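Vv2_1132 (Vibrio vulnificus CMCP6, PDB 5Y9S) probably binds DNA and regulates transcription as a tetrameric LysR-type regulator, with a helix-turn-helix domain and a substrate-binding domain that would sense an effector. Local coordinates at residues Glu169-Val183 with Lys273-Thr287. Numbering follows the deposited sequence.
Sequences EDKLEKCVIHSEKVV and KEWQIPIDILCYRST
Leu172 to Val182 and Ile277 to Ser286 pair as two long antiparallel strands that run between the two lobes of the LysR substrate-binding domain, a periplasmic-binding-protein-like fold. At one end a backbone hydrogen bond joins Tyr284 to Leu154. At the other, backbone hydrogen bonds join Lys181 to Met253 and Val183 to Val251.

Backbone hydrogen bonds form the ladder, mostly as reciprocal pairs such as Cys175 with Cys283. A classic beta bulge sets Ile177 and His178 together against Ile281. Ile177 N bonds to Ile281 O at 2.7 Å, while the bond from His178 N to the same oxygen is weak at 3.4 Å.

Apolar side chains meet on both faces of the pair. The bulge turns Ile177 toward the partner strand, and Ile177 CG1 meets Cys283 CB at 3.6 Å. Val182 CG2 touches Ile279 CD1 at 3.6 Å, and Ile279 also packs on helix 210-220. The Lys174 chain lies alongside Tyr284, with Lys174 CB 3.3 Å from ring atom CE1 of Tyr284.

Polar side chains pair on both faces. Ser179 OG donates to Asp280 OD1 from above the carboxylate plane. Glu173, with CG anti to its backbone N (chi1 -171°), extends beside Arg285 and forms a salt bridge. Arg285 also pairs with Asp295 through NH1. Arg285 NE and NH2 both reach Glu173 OE2 at 3.1 Å, and this oxygen lies in the guanidinium plane.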
ATOM      1  N   GLU D 169      -0.819  20.344 -35.182  1.00 55.72           N
ATOM      2  CA  GLU D 169      -2.063  20.976 -35.630  1.00 63.35           C
ATOM      3  C   GLU D 169      -3.062  20.006 -36.255  1.00 56.29           C
ATOM      4  O   GLU D 169      -4.153  20.436 -36.631  1.00 52.60           O
ATOM      5  CB  GLU D 169      -1.806  22.141 -36.593  1.00 70.78           C
ATOM      6  CG  GLU D 169      -0.565  22.092 -37.434  1.00 76.15           C
ATOM      7  CD  GLU D 169      -0.441  23.352 -38.270  1.00 85.40           C
ATOM      8  OE1 GLU D 169      -1.196  24.312 -37.996  1.00 88.23           O
ATOM      9  OE2 GLU D 169       0.390  23.386 -39.203  1.00 87.94           O
ATOM     10  N   ASP D 170      -2.742  18.719 -36.343  1.00 56.61           N
ATOM     11  CA  ASP D 170      -3.764  17.697 -36.543  1.00 59.56           C
ATOM     12  C   ASP D 170      -4.599  17.443 -35.288  1.00 58.35           C
ATOM     13  O   ASP D 170      -5.598  16.712 -35.352  1.00 51.03           O
ATOM     14  CB  ASP D 170      -3.099  16.387 -36.986  1.00 68.56           C
ATOM     15  CG  ASP D 170      -1.812  16.083 -36.201  1.00 70.30           C
ATOM     16  OD1 ASP D 170      -0.972  17.008 -36.053  1.00 69.37           O
ATOM     17  OD2 ASP D 170      -1.642  14.923 -35.737  1.00 61.65           O
ATOM     18  N   LYS D 171      -4.210  18.024 -34.150  1.00 60.79           N
ATOM     19  CA  LYS D 171      -4.802  17.681 -32.863  1.00 50.44           C
ATOM     20  C   LYS D 171      -5.245  18.929 -32.101  1.00 46.41           C
ATOM     21  O   LYS D 171      -6.366  18.982 -31.578  1.00 43.99           O
ATOM     22  CB  LYS D 171      -3.796  16.876 -32.034  1.00 47.30           C
ATOM     23  CG  LYS D 171      -3.378  15.548 -32.656  1.00 51.22           C
ATOM     24  CD  LYS D 171      -2.939  14.518 -31.603  1.00 55.60           C
ATOM     25  CE  LYS D 171      -1.524  14.784 -31.070  1.00 55.68           C
ATOM     26  NZ  LYS D 171      -1.010  13.662 -30.204  1.00 52.87           N
ATOM     27  N   LEU D 172      -4.372  19.934 -32.035  1.00 41.80           N
ATOM     28  CA  LEU D 172      -4.609  21.150 -31.274  1.00 34.22           C
ATOM     29  C   LEU D 172      -4.583  22.367 -32.182  1.00 41.71           C
ATOM     30  O   LEU D 172      -3.838  22.412 -33.169  1.00 41.42           O
ATOM     31  CB  LEU D 172      -3.560  21.348 -30.174  1.00 27.64           C
ATOM     32  CG  LEU D 172      -3.291  20.123 -29.311  1.00 29.10           C
ATOM     33  CD1 LEU D 172      -2.143  20.367 -28.339  1.00 31.17           C
ATOM     34  CD2 LEU D 172      -4.558  19.747 -28.579  1.00 30.24           C
ATOM     35  N   GLU D 173      -5.396  23.359 -31.826  1.00 37.90           N
ATOM     36  CA  GLU D 173      -5.296  24.689 -32.403  1.00 33.45           C
ATOM     37  C   GLU D 173      -4.799  25.671 -31.343  1.00 40.26           C
ATOM     38  O   GLU D 173      -5.100  25.533 -30.154  1.00 42.55           O
ATOM     39  CB  GLU D 173      -6.631  25.162 -32.960  1.00 25.16           C
ATOM     40  CG  GLU D 173      -6.535  26.453 -33.770  1.00 29.54           C
ATOM     41  CD  GLU D 173      -7.891  26.992 -34.161  1.00 42.57           C
ATOM     42  OE1 GLU D 173      -7.946  28.130 -34.666  1.00 50.62           O
ATOM     43  OE2 GLU D 173      -8.901  26.281 -33.965  1.00 45.57           O
ATOM     44  N   LYS D 174      -4.032  26.664 -31.784  1.00 36.29           N
ATOM     45  CA  LYS D 174      -3.433  27.631 -30.882  1.00 33.14           C
ATOM     46  C   LYS D 174      -3.659  29.033 -31.416  1.00 37.44           C
ATOM     47  O   LYS D 174      -3.665  29.258 -32.628  1.00 49.77           O
ATOM     48  CB  LYS D 174      -1.938  27.368 -30.682  1.00 37.93           C
ATOM     49  CG  LYS D 174      -0.993  28.056 -31.658  1.00 43.41           C
ATOM     50  CD  LYS D 174       0.463  27.786 -31.285  1.00 39.97           C
ATOM     51  CE  LYS D 174       1.410  28.532 -32.210  1.00 51.86           C
ATOM     52  NZ  LYS D 174       1.152  28.240 -33.665  1.00 59.47           N
ATOM     53  N   CYS D 175      -3.885  29.962 -30.498  1.00 38.43           N
ATOM     54  CA  CYS D 175      -4.064  31.362 -30.830  1.00 45.60           C
ATOM     55  C   CYS D 175      -3.339  32.193 -29.784  1.00 46.12           C
ATOM     56  O   CYS D 175      -3.012  31.713 -28.694  1.00 40.61           O
ATOM     57  CB  CYS D 175      -5.543  31.754 -30.909  1.00 39.40           C
ATOM     58  SG  CYS D 175      -6.264  32.274 -29.339  1.00 44.13           S
ATOM     59  N   VAL D 176      -3.077  33.442 -30.148  1.00 42.93           N
ATOM     60  CA  VAL D 176      -2.301  34.364 -29.339  1.00 30.29           C
ATOM     61  C   VAL D 176      -3.288  35.234 -28.578  1.00 34.12           C
ATOM     62  O   VAL D 176      -4.068  35.975 -29.184  1.00 41.01           O
ATOM     63  CB  VAL D 176      -1.364  35.212 -30.216  1.00 34.22           C
ATOM     64  CG1 VAL D 176      -0.611  36.258 -29.380  1.00 31.64           C
ATOM     65  CG2 VAL D 176      -0.396  34.307 -30.978  1.00 31.90           C
ATOM     66  N   ILE D 177      -3.263  35.135 -27.248  1.00 33.40           N
ATOM     67  CA  ILE D 177      -4.148  35.943 -26.415  1.00 38.81           C
ATOM     68  C   ILE D 177      -3.583  37.340 -26.247  1.00 41.50           C
ATOM     69  O   ILE D 177      -4.309  38.337 -26.333  1.00 47.78           O
ATOM     70  CB  ILE D 177      -4.355  35.273 -25.046  1.00 37.99           C
ATOM     71  CG1 ILE D 177      -5.158  33.992 -25.192  1.00 26.03           C
ATOM     72  CG2 ILE D 177      -5.024  36.247 -24.085  1.00 51.60           C
ATOM     73  CD1 ILE D 177      -6.395  34.177 -26.004  1.00 35.23           C
ATOM     74  N   HIS D 178      -2.277  37.428 -26.025  1.00 38.12           N
ATOM     75  CA  HIS D 178      -1.649  38.647 -25.556  1.00 36.54           C
ATOM     76  C   HIS D 178      -0.163  38.566 -25.846  1.00 30.06           C
ATOM     77  O   HIS D 178       0.457  37.519 -25.639  1.00 27.50           O
ATOM     78  CB  HIS D 178      -1.878  38.832 -24.056  1.00 48.57           C
ATOM     79  CG  HIS D 178      -1.988  40.255 -23.634  1.00 62.59           C
ATOM     80  ND1 HIS D 178      -2.300  40.622 -22.346  1.00 67.98           N
ATOM     81  CD2 HIS D 178      -1.829  41.406 -24.330  1.00 69.72           C
ATOM     82  CE1 HIS D 178      -2.328  41.939 -22.261  1.00 72.89           C
ATOM     83  NE2 HIS D 178      -2.043  42.440 -23.450  1.00 72.08           N
ATOM     84  N   SER D 179       0.385  39.665 -26.354  1.00 34.49           N
ATOM     85  CA  SER D 179       1.820  39.863 -26.492  1.00 36.92           C
ATOM     86  C   SER D 179       2.203  41.072 -25.652  1.00 37.46           C
ATOM     87  O   SER D 179       1.504  42.092 -25.669  1.00 44.69           O
ATOM     88  CB  SER D 179       2.226  40.067 -27.956  1.00 42.78           C
ATOM     89  OG  SER D 179       2.439  38.829 -28.614  1.00 48.36           O
ATOM     90  N   GLU D 180       3.292  40.952 -24.907  1.00 28.89           N
ATOM     91  CA  GLU D 180       3.687  41.984 -23.958  1.00 27.18           C
ATOM     92  C   GLU D 180       5.153  41.767 -23.624  1.00 22.69           C
ATOM     93  O   GLU D 180       5.828  40.927 -24.227  1.00 27.16           O
ATOM     94  CB  GLU D 180       2.821  41.939 -22.695  1.00 28.71           C
ATOM     95  CG  GLU D 180       2.994  40.651 -21.900  1.00 31.98           C
ATOM     96  CD  GLU D 180       2.181  40.628 -20.607  1.00 38.69           C
ATOM     97  OE1 GLU D 180       1.940  39.523 -20.058  1.00 37.16           O
ATOM     98  OE2 GLU D 180       1.774  41.713 -20.140  1.00 42.38           O
ATOM     99  N   LYS D 181       5.647  42.518 -22.649  1.00 22.54           N
ATOM    100  CA  LYS D 181       7.024  42.398 -22.209  1.00 22.36           C
ATOM    101  C   LYS D 181       7.064  42.015 -20.735  1.00 28.53           C
ATOM    102  O   LYS D 181       6.115  42.257 -19.972  1.00 23.62           O
ATOM    103  CB  LYS D 181       7.800  43.703 -22.443  1.00 26.56           C
ATOM    104  CG  LYS D 181       7.630  44.333 -23.849  1.00 27.77           C
ATOM    105  CD  LYS D 181       8.656  43.790 -24.854  1.00 28.67           C
ATOM    106  CE  LYS D 181       8.965  44.791 -25.974  1.00 35.06           C
ATOM    107  NZ  LYS D 181      10.396  45.226 -25.943  1.00 46.29           N
ATOM    108  N   VAL D 182       8.161  41.384 -20.352  1.00 21.34           N
ATOM    109  CA  VAL D 182       8.492  41.154 -18.957  1.00 20.92           C
ATOM    110  C   VAL D 182       9.453  42.261 -18.543  1.00 21.54           C
ATOM    111  O   VAL D 182      10.555  42.367 -19.085  1.00 21.81           O
ATOM    112  CB  VAL D 182       9.108  39.764 -18.749  1.00 25.05           C
ATOM    113  CG1 VAL D 182       9.694  39.668 -17.361  1.00 19.86           C
ATOM    114  CG2 VAL D 182       8.054  38.670 -18.995  1.00 26.25           C
ATOM    115  N   VAL D 183       9.038  43.108 -17.608  1.00 21.85           N
ATOM    116  CA  VAL D 183       9.788  44.340 -17.339  1.00 23.69           C
ATOM    117  C   VAL D 183      10.332  44.370 -15.923  1.00 22.51           C
ATOM    118  O   VAL D 183       9.733  43.784 -15.015  1.00 21.98           O
ATOM    119  CB  VAL D 183       8.921  45.574 -17.599  1.00 27.35           C
ATOM    120  CG1 VAL D 183       8.420  45.542 -19.044  1.00 23.60           C
ATOM    121  CG2 VAL D 183       7.770  45.646 -16.584  1.00 23.25           C
ATOM    122  N   LYS D 273      15.151  49.629 -23.382  1.00 54.39           N
ATOM    123  CA  LYS D 273      13.988  48.834 -23.771  1.00 60.58           C
ATOM    124  C   LYS D 273      14.355  47.385 -24.065  1.00 66.88           C
ATOM    125  O   LYS D 273      13.505  46.495 -23.933  1.00 71.66           O
ATOM    126  CB  LYS D 273      13.310  49.451 -24.993  1.00 63.55           C
ATOM    127  CG  LYS D 273      13.497  50.955 -25.105  1.00 65.77           C
ATOM    128  CD  LYS D 273      12.776  51.699 -23.988  1.00 65.00           C
ATOM    129  CE  LYS D 273      11.266  51.526 -24.063  1.00 61.71           C
ATOM    130  NZ  LYS D 273      10.563  52.620 -23.329  1.00 60.31           N
ATOM    131  N   GLU D 274      15.599  47.126 -24.468  1.00 68.74           N
ATOM    132  CA  GLU D 274      16.032  45.768 -24.766  1.00 57.52           C
ATOM    133  C   GLU D 274      16.360  44.960 -23.516  1.00 45.81           C
ATOM    134  O   GLU D 274      16.834  43.827 -23.640  1.00 46.63           O
ATOM    135  CB  GLU D 274      17.237  45.795 -25.712  1.00 57.96           C
ATOM    136  CG  GLU D 274      18.539  46.144 -25.036  1.00 62.16           C
ATOM    137  CD  GLU D 274      18.601  47.595 -24.629  1.00 67.41           C
ATOM    138  OE1 GLU D 274      18.119  48.450 -25.403  1.00 75.00           O
ATOM    139  OE2 GLU D 274      19.121  47.882 -23.534  1.00 69.48           O
ATOM    140  N   TRP D 275      16.135  45.516 -22.327  1.00 45.49           N
ATOM    141  CA  TRP D 275      16.134  44.773 -21.073  1.00 36.87           C
ATOM    142  C   TRP D 275      14.743  44.290 -20.701  1.00 35.93           C
ATOM    143  O   TRP D 275      14.569  43.654 -19.653  1.00 38.03           O
ATOM    144  CB  TRP D 275      16.688  45.647 -19.944  1.00 43.30           C
ATOM    145  CG  TRP D 275      18.116  46.026 -20.122  1.00 58.06           C
ATOM    146  CD1 TRP D 275      18.874  45.877 -21.248  1.00 57.99           C
ATOM    147  CD2 TRP D 275      18.975  46.605 -19.136  1.00 62.87           C
ATOM    148  NE1 TRP D 275      20.148  46.334 -21.025  1.00 59.60           N
ATOM    149  CE2 TRP D 275      20.236  46.788 -19.736  1.00 61.65           C
ATOM    150  CE3 TRP D 275      18.799  46.990 -17.806  1.00 60.51           C
ATOM    151  CZ2 TRP D 275      21.316  47.339 -19.052  1.00 62.97           C
ATOM    152  CZ3 TRP D 275      19.872  47.540 -17.129  1.00 61.80           C
ATOM    153  CH2 TRP D 275      21.115  47.707 -17.752  1.00 62.71           C
ATOM    154  N   GLN D 276      13.752  44.614 -21.521  1.00 33.74           N
ATOM    155  CA  GLN D 276      12.391  44.130 -21.364  1.00 33.06           C
ATOM    156  C   GLN D 276      12.194  42.956 -22.316  1.00 41.07           C
ATOM    157  O   GLN D 276      12.405  43.089 -23.527  1.00 49.60           O
ATOM    158  CB  GLN D 276      11.398  45.266 -21.636  1.00 28.31           C
ATOM    159  CG  GLN D 276      11.907  46.605 -21.084  1.00 32.47           C
ATOM    160  CD  GLN D 276      10.890  47.732 -21.143  1.00 40.32           C
ATOM    161  OE1 GLN D 276      10.928  48.661 -20.332  1.00 40.42           O
ATOM    162  NE2 GLN D 276       9.981  47.660 -22.104  1.00 44.82           N
ATOM    163  N   ILE D 277      11.803  41.813 -21.766  1.00 34.80           N
ATOM    164  CA  ILE D 277      11.832  40.545 -22.487  1.00 27.69           C
ATOM    165  C   ILE D 277      10.454  40.298 -23.085  1.00 31.98           C
ATOM    166  O   ILE D 277       9.470  40.239 -22.331  1.00 30.10           O
ATOM    167  CB  ILE D 277      12.236  39.382 -21.577  1.00 22.49           C
ATOM    168  CG1 ILE D 277      13.581  39.671 -20.915  1.00 26.88           C
ATOM    169  CG2 ILE D 277      12.305  38.122 -22.400  1.00 26.21           C
ATOM    170  CD1 ILE D 277      13.804  38.895 -19.663  1.00 28.05           C
ATOM    171  N   PRO D 278      10.341  40.105 -24.407  1.00 35.34           N
ATOM    172  CA  PRO D 278       9.031  39.859 -25.022  1.00 37.67           C
ATOM    173  C   PRO D 278       8.506  38.474 -24.687  1.00 33.32           C
ATOM    174  O   PRO D 278       9.270  37.518 -24.546  1.00 23.75           O
ATOM    175  CB  PRO D 278       9.320  39.972 -26.521  1.00 41.63           C
ATOM    176  CG  PRO D 278      10.717  39.477 -26.657  1.00 35.90           C
ATOM    177  CD  PRO D 278      11.432  39.990 -25.396  1.00 39.43           C
ATOM    178  N   ILE D 279       7.182  38.367 -24.620  1.00 28.61           N
ATOM    179  CA  ILE D 279       6.537  37.142 -24.177  1.00 28.37           C
ATOM    180  C   ILE D 279       5.127  37.103 -24.750  1.00 28.60           C
ATOM    181  O   ILE D 279       4.474  38.140 -24.907  1.00 29.46           O
ATOM    182  CB  ILE D 279       6.558  37.059 -22.632  1.00 33.32           C
ATOM    183  CG1 ILE D 279       6.824  35.649 -22.180  1.00 44.49           C
ATOM    184  CG2 ILE D 279       5.286  37.601 -21.993  1.00 33.42           C
ATOM    185  CD1 ILE D 279       7.193  35.643 -20.750  1.00 58.20           C
ATOM    186  N   ASP D 280       4.669  35.900 -25.091  1.00 30.90           N
ATOM    187  CA  ASP D 280       3.345  35.693 -25.667  1.00 33.29           C
ATOM    188  C   ASP D 280       2.550  34.764 -24.766  1.00 28.18           C
ATOM    189  O   ASP D 280       3.105  33.833 -24.177  1.00 31.71           O
ATOM    190  CB  ASP D 280       3.400  35.077 -27.086  1.00 39.57           C
ATOM    191  CG  ASP D 280       4.501  35.662 -27.952  1.00 42.44           C
ATOM    192  OD1 ASP D 280       4.624  36.903 -28.022  1.00 53.26           O
ATOM    193  OD2 ASP D 280       5.230  34.872 -28.586  1.00 43.34           O
ATOM    194  N   ILE D 281       1.251  35.014 -24.665  1.00 29.16           N
ATOM    195  CA  ILE D 281       0.354  34.161 -23.900  1.00 27.96           C
ATOM    196  C   ILE D 281      -0.607  33.514 -24.881  1.00 34.06           C
ATOM    197  O   ILE D 281      -1.347  34.206 -25.595  1.00 23.68           O
ATOM    198  CB  ILE D 281      -0.398  34.940 -22.818  1.00 31.29           C
ATOM    199  CG1 ILE D 281       0.565  35.320 -21.691  1.00 43.70           C
ATOM    200  CG2 ILE D 281      -1.530  34.086 -22.284  1.00 22.79           C
ATOM    201  CD1 ILE D 281       0.112  36.501 -20.878  1.00 47.48           C
ATOM    202  N   LEU D 282      -0.598  32.187 -24.909  1.00 29.74           N
ATOM    203  CA  LEU D 282      -1.315  31.419 -25.911  1.00 32.20           C
ATOM    204  C   LEU D 282      -2.537  30.770 -25.290  1.00 33.56           C
ATOM    205  O   LEU D 282      -2.556  30.467 -24.095  1.00 35.90           O
ATOM    206  CB  LEU D 282      -0.410  30.344 -26.521  1.00 24.06           C
ATOM    207  CG  LEU D 282       0.880  30.973 -27.045  1.00 30.20           C
ATOM    208  CD1 LEU D 282       1.862  29.940 -27.550  1.00 36.12           C
ATOM    209  CD2 LEU D 282       0.519  31.973 -28.127  1.00 31.60           C
ATOM    210  N   CYS D 283      -3.564  30.580 -26.111  1.00 31.50           N
ATOM    211  CA  CYS D 283      -4.687  29.729 -25.760  1.00 29.98           C
ATOM    212  C   CYS D 283      -4.749  28.583 -26.760  1.00 34.02           C
ATOM    213  O   CYS D 283      -4.784  28.816 -27.973  1.00 43.58           O
ATOM    214  CB  CYS D 283      -5.998  30.509 -25.742  1.00 29.85           C
ATOM    215  SG  CYS D 283      -7.373  29.478 -25.187  1.00 41.24           S
ATOM    216  N   TYR D 284      -4.752  27.354 -26.248  1.00 24.31           N
ATOM    217  CA  TYR D 284      -4.822  26.126 -27.025  1.00 26.02           C
ATOM    218  C   TYR D 284      -6.186  25.471 -26.886  1.00 36.03           C
ATOM    219  O   TYR D 284      -6.813  25.535 -25.821  1.00 39.46           O
ATOM    220  CB  TYR D 284      -3.786  25.112 -26.558  1.00 17.90           C
ATOM    221  CG  TYR D 284      -2.389  25.394 -26.995  1.00 30.00           C
ATOM    222  CD1 TYR D 284      -1.918  24.914 -28.204  1.00 27.31           C
ATOM    223  CD2 TYR D 284      -1.517  26.098 -26.174  1.00 30.34           C
ATOM    224  CE1 TYR D 284      -0.620  25.145 -28.598  1.00 35.09           C
ATOM    225  CE2 TYR D 284      -0.217  26.334 -26.562  1.00 35.98           C
ATOM    226  CZ  TYR D 284       0.225  25.863 -27.778  1.00 42.73           C
ATOM    227  OH  TYR D 284       1.520  26.103 -28.176  1.00 52.70           O
ATOM    228  N   ARG D 285      -6.619  24.791 -27.952  1.00 31.89           N
ATOM    229  CA  ARG D 285      -7.858  24.022 -27.911  1.00 30.65           C
ATOM    230  C   ARG D 285      -7.722  22.772 -28.772  1.00 37.17           C
ATOM    231  O   ARG D 285      -6.784  22.630 -29.558  1.00 43.64           O
ATOM    232  CB  ARG D 285      -9.049  24.869 -28.355  1.00 25.21           C
ATOM    233  CG  ARG D 285      -9.248  24.911 -29.854  1.00 36.48           C
ATOM    234  CD  ARG D 285     -10.687  25.293 -30.218  1.00 41.06           C
ATOM    235  NE  ARG D 285     -10.742  25.982 -31.504  1.00 43.37           N
ATOM    236  CZ  ARG D 285     -11.788  26.676 -31.946  1.00 45.40           C
ATOM    237  NH1 ARG D 285     -12.894  26.779 -31.216  1.00 43.62           N
ATOM    238  NH2 ARG D 285     -11.722  27.273 -33.127  1.00 46.06           N
ATOM    239  N   SER D 286      -8.673  21.853 -28.607  1.00 37.46           N
ATOM    240  CA  SER D 286      -8.709  20.629 -29.392  1.00 34.64           C
ATOM    241  C   SER D 286      -9.416  20.862 -30.716  1.00 40.14           C
ATOM    242  O   SER D 286     -10.469  21.504 -30.767  1.00 38.62           O
ATOM    243  CB  SER D 286      -9.430  19.505 -28.649  1.00 36.58           C
ATOM    244  OG  SER D 286      -9.450  18.339 -29.455  1.00 35.51           O
ATOM    245  N   THR D 287      -8.847  20.299 -31.787  1.00 41.23           N
ATOM    246  CA  THR D 287      -9.484  20.415 -33.096  1.00 44.24           C
ATOM    247  C   THR D 287     -10.755  19.573 -33.187  1.00 39.60           C
ATOM    248  O   THR D 287     -11.697  19.962 -33.885  1.00 47.33           O
ATOM    249  CB  THR D 287      -8.498  20.029 -34.198  1.00 40.80           C
ATOM    250  OG1 THR D 287      -7.969  18.730 -33.924  1.00 44.92           O
ATOM    251  CG2 THR D 287      -7.341  21.030 -34.260  1.00 32.03           C
TER